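Local coordinates for putative uncharacterized protein TCIL3000_10_9440 (Trypanosoma congolense, PDB 5KMX), which is an insect-stage trypanosome surface antigen whose bilobed ectodomain, the piece in this structure, has no established function but may act as a sensor, at residues 11-16 with 213-218; 75-78 with 84-87; 97-102 with 120-125; 162-165 with 169-172. One frame throughout, in Å; residues are numbered along the deposited sequence.

Contact 1 (11-16 with 213-218)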
# COMPACT_ATOMS: atom_id res chain seq x y z
N ARG A 11 -0.86 -11.58 18.53
CA ARG A 11 -2.27 -11.42 18.19
C ARG A 11 -2.97 -10.53 19.21
O ARG A 11 -3.97 -9.87 18.91
CB ARG A 11 -2.97 -12.78 18.10
CG ARG A 11 -3.04 -13.36 16.70
CD ARG A 11 -3.60 -14.78 16.73
NE ARG A 11 -4.94 -14.85 17.32
CZ ARG A 11 -6.07 -15.03 16.65
NH1 ARG A 11 -7.22 -15.07 17.30
NH2 ARG A 11 -6.06 -15.19 15.32
N ASP A 12 -2.44 -10.52 20.43
CA ASP A 12 -3.01 -9.72 21.51
C ASP A 12 -2.87 -8.23 21.25
O ASP A 12 -3.75 -7.44 21.60
CB ASP A 12 -2.35 -10.08 22.84
CG ASP A 12 -2.94 -11.34 23.46
OD1 ASP A 12 -2.61 -12.44 22.99
OD2 ASP A 12 -3.72 -11.21 24.43
N ASP A 13 -1.74 -7.83 20.66
CA ASP A 13 -1.53 -6.43 20.31
C ASP A 13 -2.56 -5.97 19.27
O ASP A 13 -3.02 -4.83 19.30
CB ASP A 13 -0.11 -6.21 19.78
CG ASP A 13 0.91 -6.09 20.90
OD1 ASP A 13 0.65 -6.60 22.01
OD2 ASP A 13 1.98 -5.49 20.65
N PHE A 14 -2.90 -6.87 18.35
CA PHE A 14 -3.93 -6.58 17.35
C PHE A 14 -5.30 -6.50 18.00
O PHE A 14 -6.09 -5.61 17.67
CB PHE A 14 -3.94 -7.65 16.26
CG PHE A 14 -4.88 -7.35 15.13
CD1 PHE A 14 -4.61 -6.32 14.25
CD2 PHE A 14 -6.05 -8.08 14.96
CE1 PHE A 14 -5.48 -6.03 13.22
CE2 PHE A 14 -6.92 -7.80 13.92
CZ PHE A 14 -6.63 -6.76 13.05
N LYS A 15 -5.59 -7.44 18.89
CA LYS A 15 -6.79 -7.39 19.72
C LYS A 15 -6.93 -6.03 20.40
O LYS A 15 -8.02 -5.47 20.48
CB LYS A 15 -6.75 -8.48 20.79
CG LYS A 15 -7.33 -9.83 20.38
CD LYS A 15 -7.31 -10.79 21.57
CE LYS A 15 -7.95 -12.12 21.24
NZ LYS A 15 -7.98 -13.02 22.43
N GLU A 16 -5.81 -5.52 20.89
CA GLU A 16 -5.78 -4.24 21.60
C GLU A 16 -6.18 -3.09 20.67
O GLU A 16 -6.85 -2.15 21.10
CB GLU A 16 -4.37 -4.00 22.17
CG GLU A 16 -4.28 -2.84 23.15
CD GLU A 16 -2.90 -2.72 23.79
OE1 GLU A 16 -2.14 -3.71 23.76
OE2 GLU A 16 -2.58 -1.63 24.31
N GLN A 213 -1.55 -4.68 9.21
CA GLN A 213 -0.33 -4.52 8.41
C GLN A 213 0.94 -4.44 9.25
O GLN A 213 1.94 -5.08 8.93
CB GLN A 213 -0.45 -3.27 7.54
CG GLN A 213 -1.35 -3.44 6.32
CD GLN A 213 -0.64 -4.12 5.16
OE1 GLN A 213 0.58 -4.15 5.09
NE2 GLN A 213 -1.43 -4.67 4.24
N GLN A 214 0.90 -3.64 10.31
CA GLN A 214 2.07 -3.42 11.15
C GLN A 214 2.49 -4.68 11.90
O GLN A 214 3.58 -5.20 11.71
CB GLN A 214 1.81 -2.29 12.15
CG GLN A 214 3.00 -1.96 13.04
CD GLN A 214 2.70 -0.85 14.03
OE1 GLN A 214 3.19 0.27 13.89
NE2 GLN A 214 1.90 -1.16 15.04
N LEU A 215 1.60 -5.15 12.77
CA LEU A 215 1.88 -6.28 13.64
C LEU A 215 2.22 -7.55 12.86
O LEU A 215 2.89 -8.44 13.38
CB LEU A 215 0.68 -6.55 14.54
CG LEU A 215 0.23 -5.37 15.41
CD1 LEU A 215 -1.13 -5.65 16.01
CD2 LEU A 215 1.25 -5.09 16.50
N THR A 216 1.76 -7.60 11.62
CA THR A 216 1.84 -8.82 10.82
C THR A 216 2.83 -8.72 9.67
O THR A 216 3.58 -9.67 9.42
CB THR A 216 0.45 -9.15 10.24
OG1 THR A 216 -0.44 -9.53 11.30
CG2 THR A 216 0.55 -10.27 9.26
N GLU A 217 2.78 -7.61 8.94
CA GLU A 217 3.59 -7.38 7.74
C GLU A 217 3.15 -8.28 6.57
O GLU A 217 2.98 -7.79 5.45
CB GLU A 217 5.09 -7.56 8.04
CG GLU A 217 5.96 -7.95 6.85
CD GLU A 217 7.40 -8.22 7.26
OE1 GLU A 217 8.16 -8.77 6.44
OE2 GLU A 217 7.77 -7.87 8.40
N GLY A 218 2.95 -9.58 6.83
CA GLY A 218 2.61 -10.53 5.78
C GLY A 218 1.23 -11.16 5.87
O GLY A 218 1.05 -12.33 5.54

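Contact 2 (75-78 with 84-87)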
# COMPACT_ATOMS: atom_id res chain seq x y z
N VAL A 75 -1.45 14.84 -5.35
CA VAL A 75 -2.81 14.77 -4.81
C VAL A 75 -2.98 15.79 -3.69
O VAL A 75 -2.18 15.83 -2.75
CB VAL A 75 -3.14 13.37 -4.28
CG1 VAL A 75 -4.54 13.35 -3.67
CG2 VAL A 75 -3.03 12.33 -5.39
N VAL A 76 -4.03 16.59 -3.78
CA VAL A 76 -4.36 17.56 -2.75
C VAL A 76 -5.51 17.02 -1.90
O VAL A 76 -6.60 16.76 -2.42
CB VAL A 76 -4.75 18.93 -3.35
CG1 VAL A 76 -4.90 19.97 -2.26
CG2 VAL A 76 -3.72 19.37 -4.37
N VAL A 77 -5.26 16.86 -0.61
CA VAL A 77 -6.23 16.24 0.29
C VAL A 77 -7.00 17.29 1.08
O VAL A 77 -6.45 17.93 1.98
CB VAL A 77 -5.54 15.27 1.28
CG1 VAL A 77 -6.57 14.56 2.14
CG2 VAL A 77 -4.69 14.26 0.52
N ASN A 78 -8.27 17.47 0.73
CA ASN A 78 -9.15 18.40 1.42
C ASN A 78 -10.34 17.67 2.04
O ASN A 78 -11.46 17.74 1.52
CB ASN A 78 -9.64 19.48 0.45
CG ASN A 78 -8.56 20.49 0.11
OD1 ASN A 78 -7.94 21.08 1.00
ND2 ASN A 78 -8.31 20.68 -1.18
N PRO A 84 -5.65 19.99 5.82
CA PRO A 84 -5.33 19.61 4.45
C PRO A 84 -3.83 19.52 4.18
O PRO A 84 -3.04 20.15 4.87
CB PRO A 84 -5.96 20.74 3.62
CG PRO A 84 -5.97 21.91 4.53
CD PRO A 84 -6.25 21.34 5.89
N PHE A 85 -3.46 18.71 3.20
CA PHE A 85 -2.07 18.52 2.84
C PHE A 85 -1.96 18.04 1.40
O PHE A 85 -2.96 17.68 0.78
CB PHE A 85 -1.39 17.53 3.78
CG PHE A 85 -1.96 16.14 3.72
CD1 PHE A 85 -3.11 15.81 4.42
CD2 PHE A 85 -1.34 15.15 2.97
CE1 PHE A 85 -3.63 14.52 4.37
CE2 PHE A 85 -1.85 13.87 2.91
CZ PHE A 85 -3.00 13.56 3.62
N THR A 86 -0.75 18.07 0.86
CA THR A 86 -0.48 17.59 -0.49
C THR A 86 0.46 16.40 -0.43
O THR A 86 1.34 16.34 0.43
CB THR A 86 0.15 18.70 -1.37
OG1 THR A 86 -0.64 19.89 -1.29
CG2 THR A 86 0.24 18.24 -2.82
N ARG A 87 0.27 15.45 -1.34
CA ARG A 87 1.15 14.29 -1.44
C ARG A 87 1.57 14.09 -2.89
O ARG A 87 0.74 14.11 -3.80
CB ARG A 87 0.46 13.03 -0.91
CG ARG A 87 1.26 11.74 -1.15
CD ARG A 87 2.58 11.75 -0.40
NE ARG A 87 2.37 11.70 1.04
CZ ARG A 87 2.20 10.59 1.74
NH1 ARG A 87 2.22 9.41 1.14
NH2 ARG A 87 2.01 10.66 3.05

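Contact 3 (97-102 with 120-125). With SO4 (sulfate ion), chain G.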
# COMPACT_ATOMS: atom_id res chain seq x y z
N LYS A 97 12.71 -8.88 -6.79
CA LYS A 97 12.35 -10.20 -6.28
C LYS A 97 13.50 -11.19 -6.49
O LYS A 97 14.03 -11.32 -7.59
CB LYS A 97 11.09 -10.71 -6.97
CG LYS A 97 9.83 -9.93 -6.62
CD LYS A 97 9.33 -10.24 -5.21
CE LYS A 97 8.67 -11.61 -5.12
NZ LYS A 97 8.20 -11.92 -3.74
N TRP A 98 13.87 -11.88 -5.42
CA TRP A 98 15.00 -12.81 -5.44
C TRP A 98 14.56 -14.24 -5.72
O TRP A 98 13.60 -14.73 -5.14
CB TRP A 98 15.75 -12.76 -4.11
CG TRP A 98 16.56 -11.53 -3.92
CD1 TRP A 98 16.13 -10.32 -3.45
CD2 TRP A 98 17.96 -11.38 -4.20
NE1 TRP A 98 17.18 -9.43 -3.41
CE2 TRP A 98 18.31 -10.05 -3.87
CE3 TRP A 98 18.95 -12.23 -4.69
CZ2 TRP A 98 19.61 -9.57 -4.02
CZ3 TRP A 98 20.23 -11.75 -4.84
CH2 TRP A 98 20.55 -10.43 -4.51
N TYR A 99 15.29 -14.91 -6.61
CA TYR A 99 15.10 -16.34 -6.83
C TYR A 99 16.02 -17.14 -5.92
O TYR A 99 17.23 -16.90 -5.88
CB TYR A 99 15.37 -16.72 -8.29
CG TYR A 99 15.20 -18.19 -8.54
CD1 TYR A 99 13.96 -18.72 -8.90
CD2 TYR A 99 16.26 -19.07 -8.41
CE1 TYR A 99 13.79 -20.07 -9.13
CE2 TYR A 99 16.11 -20.43 -8.64
CZ TYR A 99 14.87 -20.92 -8.99
OH TYR A 99 14.71 -22.26 -9.22
N THR A 100 15.44 -18.08 -5.19
CA THR A 100 16.21 -18.99 -4.35
C THR A 100 16.03 -20.42 -4.81
O THR A 100 14.90 -20.89 -4.98
CB THR A 100 15.80 -18.88 -2.87
OG1 THR A 100 15.81 -17.51 -2.47
CG2 THR A 100 16.74 -19.68 -1.98
N CYS A 101 17.14 -21.11 -5.03
CA CYS A 101 17.11 -22.51 -5.43
C CYS A 101 16.60 -23.38 -4.29
O CYS A 101 17.38 -23.81 -3.43
CB CYS A 101 18.49 -22.97 -5.88
SG CYS A 101 18.49 -24.41 -6.97
N SER A 102 15.30 -23.64 -4.28
CA SER A 102 14.69 -24.43 -3.22
C SER A 102 14.55 -25.89 -3.63
O SER A 102 14.80 -26.24 -4.78
CB SER A 102 13.31 -23.86 -2.86
OG SER A 102 12.70 -24.63 -1.84
N ASP A 120 15.46 -20.76 -14.90
CA ASP A 120 15.51 -20.03 -16.16
C ASP A 120 14.13 -19.55 -16.61
O ASP A 120 14.03 -18.63 -17.43
CB ASP A 120 16.15 -20.88 -17.27
CG ASP A 120 15.74 -22.33 -17.20
OD1 ASP A 120 14.70 -22.63 -16.59
OD2 ASP A 120 16.46 -23.18 -17.78
N GLU A 121 13.07 -20.16 -16.10
CA GLU A 121 11.72 -19.68 -16.39
C GLU A 121 11.48 -18.41 -15.59
O GLU A 121 10.95 -17.43 -16.11
CB GLU A 121 10.67 -20.75 -16.09
CG GLU A 121 10.54 -21.14 -14.63
CD GLU A 121 9.55 -22.27 -14.41
OE1 GLU A 121 9.81 -23.39 -14.91
OE2 GLU A 121 8.52 -22.05 -13.75
N PHE A 122 11.88 -18.43 -14.32
CA PHE A 122 11.87 -17.23 -13.49
C PHE A 122 12.64 -16.13 -14.21
O PHE A 122 12.24 -14.96 -14.21
CB PHE A 122 12.49 -17.51 -12.11
CG PHE A 122 12.59 -16.29 -11.23
CD1 PHE A 122 13.62 -15.38 -11.39
CD2 PHE A 122 11.67 -16.08 -10.21
CE1 PHE A 122 13.71 -14.26 -10.58
CE2 PHE A 122 11.76 -14.97 -9.39
CZ PHE A 122 12.79 -14.06 -9.57
N ARG A 123 13.76 -16.52 -14.82
CA ARG A 123 14.58 -15.61 -15.60
C ARG A 123 13.79 -15.08 -16.79
O ARG A 123 13.79 -13.89 -17.08
CB ARG A 123 15.85 -16.31 -16.08
CG ARG A 123 16.98 -15.38 -16.44
CD ARG A 123 18.05 -16.11 -17.24
NE ARG A 123 19.35 -15.44 -17.16
CZ ARG A 123 20.50 -16.04 -16.81
NH1 ARG A 123 21.61 -15.32 -16.77
NH2 ARG A 123 20.54 -17.33 -16.50
N ASN A 124 13.10 -16.00 -17.47
CA ASN A 124 12.34 -15.66 -18.67
C ASN A 124 11.14 -14.78 -18.34
O ASN A 124 10.86 -13.82 -19.05
CB ASN A 124 11.88 -16.93 -19.39
CG ASN A 124 13.02 -17.66 -20.10
OD1 ASN A 124 13.89 -17.04 -20.71
ND2 ASN A 124 13.01 -18.99 -20.02
N LYS A 125 10.41 -15.11 -17.27
CA LYS A 125 9.28 -14.30 -16.83
C LYS A 125 9.71 -12.85 -16.61
O LYS A 125 9.04 -11.92 -17.05
CB LYS A 125 8.66 -14.85 -15.54
CG LYS A 125 7.50 -15.81 -15.75
CD LYS A 125 7.99 -17.21 -16.05
CE LYS A 125 6.84 -18.18 -16.21
NZ LYS A 125 7.31 -19.59 -16.27
S SO4 G . 4.96 -10.31 -3.33
O1 SO4 G . 3.82 -10.27 -2.42
O2 SO4 G . 5.23 -11.69 -3.71
O3 SO4 G . 6.13 -9.75 -2.66
O4 SO4 G . 4.66 -9.52 -4.52

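Contact 4 (162-165 with 169-172)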
# COMPACT_ATOMS: atom_id res chain seq x y z
N ALA A 162 -4.05 9.71 8.24
CA ALA A 162 -4.18 10.93 9.03
C ALA A 162 -4.16 10.60 10.52
O ALA A 162 -5.00 9.85 11.01
CB ALA A 162 -5.46 11.66 8.68
N GLY A 163 -3.18 11.16 11.23
CA GLY A 163 -3.06 10.95 12.66
C GLY A 163 -3.98 11.87 13.43
O GLY A 163 -4.24 13.00 13.01
N SER A 164 -4.48 11.39 14.56
CA SER A 164 -5.41 12.16 15.38
C SER A 164 -4.71 13.26 16.16
O SER A 164 -3.67 13.05 16.78
CB SER A 164 -6.16 11.25 16.35
OG SER A 164 -6.97 12.01 17.23
N VAL A 165 -5.31 14.45 16.10
CA VAL A 165 -4.94 15.56 16.95
C VAL A 165 -6.12 15.78 17.88
O VAL A 165 -7.24 15.35 17.58
CB VAL A 165 -4.62 16.83 16.13
CG1 VAL A 165 -4.36 18.02 17.03
CG2 VAL A 165 -3.42 16.58 15.22
N MET A 169 -9.80 16.92 15.53
CA MET A 169 -9.06 17.28 14.32
C MET A 169 -8.02 16.23 13.97
O MET A 169 -7.53 15.51 14.84
CB MET A 169 -8.39 18.64 14.50
CG MET A 169 -9.31 19.83 14.36
SD MET A 169 -8.60 21.35 15.01
CE MET A 169 -6.92 21.24 14.38
N TYR A 170 -7.67 16.17 12.69
CA TYR A 170 -6.66 15.23 12.22
C TYR A 170 -5.60 15.94 11.39
O TYR A 170 -5.74 17.11 11.04
CB TYR A 170 -7.30 14.11 11.40
CG TYR A 170 -8.25 13.24 12.20
CD1 TYR A 170 -7.79 12.11 12.86
CD2 TYR A 170 -9.60 13.55 12.30
CE1 TYR A 170 -8.64 11.31 13.60
CE2 TYR A 170 -10.46 12.76 13.03
CZ TYR A 170 -9.98 11.64 13.68
OH TYR A 170 -10.83 10.85 14.41
N ARG A 171 -4.54 15.21 11.07
CA ARG A 171 -3.40 15.75 10.35
C ARG A 171 -2.62 14.56 9.81
O ARG A 171 -2.58 13.51 10.44
CB ARG A 171 -2.55 16.62 11.29
CG ARG A 171 -1.14 16.92 10.82
CD ARG A 171 -0.33 17.54 11.95
NE ARG A 171 1.07 17.13 11.92
CZ ARG A 171 1.84 16.98 12.99
NH1 ARG A 171 1.36 17.19 14.21
NH2 ARG A 171 3.11 16.60 12.85
N GLU A 172 -2.00 14.71 8.63
CA GLU A 172 -1.36 13.57 7.99
C GLU A 172 -0.27 12.99 8.89
O GLU A 172 0.51 13.72 9.50
CB GLU A 172 -0.77 13.96 6.62
CG GLU A 172 0.58 14.67 6.64
CD GLU A 172 1.20 14.76 5.25
OE1 GLU A 172 1.54 15.89 4.82
OE2 GLU A 172 1.35 13.71 4.60

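Contact 1 (11-16 with 213-218)
L215 of 213-218 reaches into 11-16 where D13 passes into F14, and it makes the whole of this small contact. Its CD1 methyl does most of the touching: it spans the D13-F14 junction, lying 3.2 Å from the backbone N of F14 and 3.5 Å from F14 CB. The other branch of L215, CD2, adds the CB of D13 at 3.7 Å. All of this is van der Waals contact, and D13 takes part with its side chain through CB. L215 CD1 also stands level with the plane of the F14 ring, at its edge, 4.0 Å from F14 CD1. The ring itself is carried off along the helix flank because CG lies opposite the backbone N (chi1 -175°), and there it meets F50 edge-to-face. In the second shell, R11 NH2 is hydrogen-bonded to P48 O. On the other helix, Q214 OE1 binds Y176 OH and Q213 OE1 takes the N-H of Y181, which tie the residues just before L215 to the loop between strands 169-172 and 189-191. E217 leaves helical geometry with positive phi soon after the leucine. The contact thus brings helix 11-20, which comes before every strand of the sheet, against the last turn of helix 208-216, which follows strand 197-204, beside the loop between strands 36-45 and 53-63.

Contact 2 (75-78 with 84-87)
V77 and F85 form the dense part of this antiparallel hairpin, facing each other as a hydrogen-bonded pair with side chains that run alongside one another. V77 CG2 stands over one face of the F85 ring, 3.9 Å from its centroid and displaced toward the rim, a CH-pi contact, while V77 CG1 packs against F85 CE1 at 3.7 Å. The ring is folded over the valine because F85 CG sits between its own N and carbonyl carbon (chi1 64°). V75 and R87 share this face; V77 and R87 rest on L160 of strand 145-165, V75 on L158, and both valines touch F33. R87 NH1 is hydrogen-bonded to Q177 O. On the reverse, more exposed face V76 and T86 pair without a hydrogen bond, and T86 CG2 meets V75 O at 3.4 Å. At the turn end, N78 OD1 comes to 3.3 Å from P84 CB. V75 N binds R87 O (2.8 Å), R87 N binds V75 O (2.9 Å) and V77 N binds F85 O (2.8 Å); F85 N to V77 O, 3.3 Å, is weak. The closer packing thus lies on the buried face of V75, V77, F85 and R87.

Contact 3 (97-102 with 120-125)
Y99 and F122 overlap head to tail, the tyrosine coming from strand 85-100 and the phenylalanine from helix 116-128. It is the CB of Y99, rather than its ring, that sits over the middle of the F122 ring, 3.7 Å from the centroid and 11° off the ring normal: a CH-pi contact. The two rings lie obliquely, planes at 56° and centroids 5.2 Å apart, and their nearest atoms are Y99 CD1 and F122 CG at 3.6 Å. Both residues hold CG opposite the backbone N (chi1 177° in F122), which carries the F122 ring to the strand backbone and the Y99 ring past F122 CB. The far end of F122 meets the strand directly: its CZ approaches K97 O at 3.6 Å, the oxygen lying near the ring plane, at its edge. The side chain of K97 bends away from the helix to a sulfate, probably from the crystallisation liquor, with K97 NZ 3.0 Å from sulfate O2; R95 binds the same ion. Around the pair, Y99 also meets H119, and F122 touches Y133 and C149. The C101-C115 disulfide links the end of the strand to the start of the helix region, and C126-C149 joins the helix to strand 145-165. Strand and helix run nearly antiparallel and meet here by CH-pi and van der Waals contact, with no hydrogen bond between them.

Contact 4 (162-165 with 169-172)
Y170 lies against residues 162-164 from its CB outward. Y170 CB is 4.1 Å from A162 CB and 3.6 Å from G163 O; next, Y170 CD1 reaches S164 CA at 3.5 Å, and Y170 CE1 passes S164 CB at 3.7 Å. G163 O itself stands at the ring edge, near its plane, and the ring then meets W29 edge-to-face. CG opposite the carbonyl carbon (chi1 -64°) turns the ring obliquely past S164. The two strands form a beta hairpin with a three-residue link, in which strand 169-172 folds back on the end of the long strand 145-165. G163 and R171 form a hydrogen-bonded pair: R171 N binds G163 O at 3.0 Å, but the opposite bond, G163 N to R171 O, is weak because its angle is only 129°. Nearer the turn, the pairing of V165 with M169 is loose. The face opposite Y170 carries V165 and R171; V165 CG2 and R171 CB touch at 4.0 Å as their side chains cross, and the guanidinium goes on to a salt bridge between R171 NH2 and D174. On the other flank of the hairpin, Y170 is bonded through its backbone to T81 and Q83.

Contact 1 brings helices from the two ends of the chain together, so contacts 2, 3 and 4 all fall, in that order, inside the loop it closes. Contacts 2, 3 and 4 reach one mixed sheet, in which strand 85-100 pairs with 72-79 and with 145-165. Contacts 2 and 4 are neighbours, centres 13 Å apart: F85 packs on E172, and R87 makes a long, weak ion pair with it. Contact 3 lies about 40 Å from contact 2 and 43 Å from contact 4, centre to centre, across the chain's centre from both. Strands 85-100 and 145-165 span that distance, consistent with the bilobed ectodomain being bridged by long shared strands.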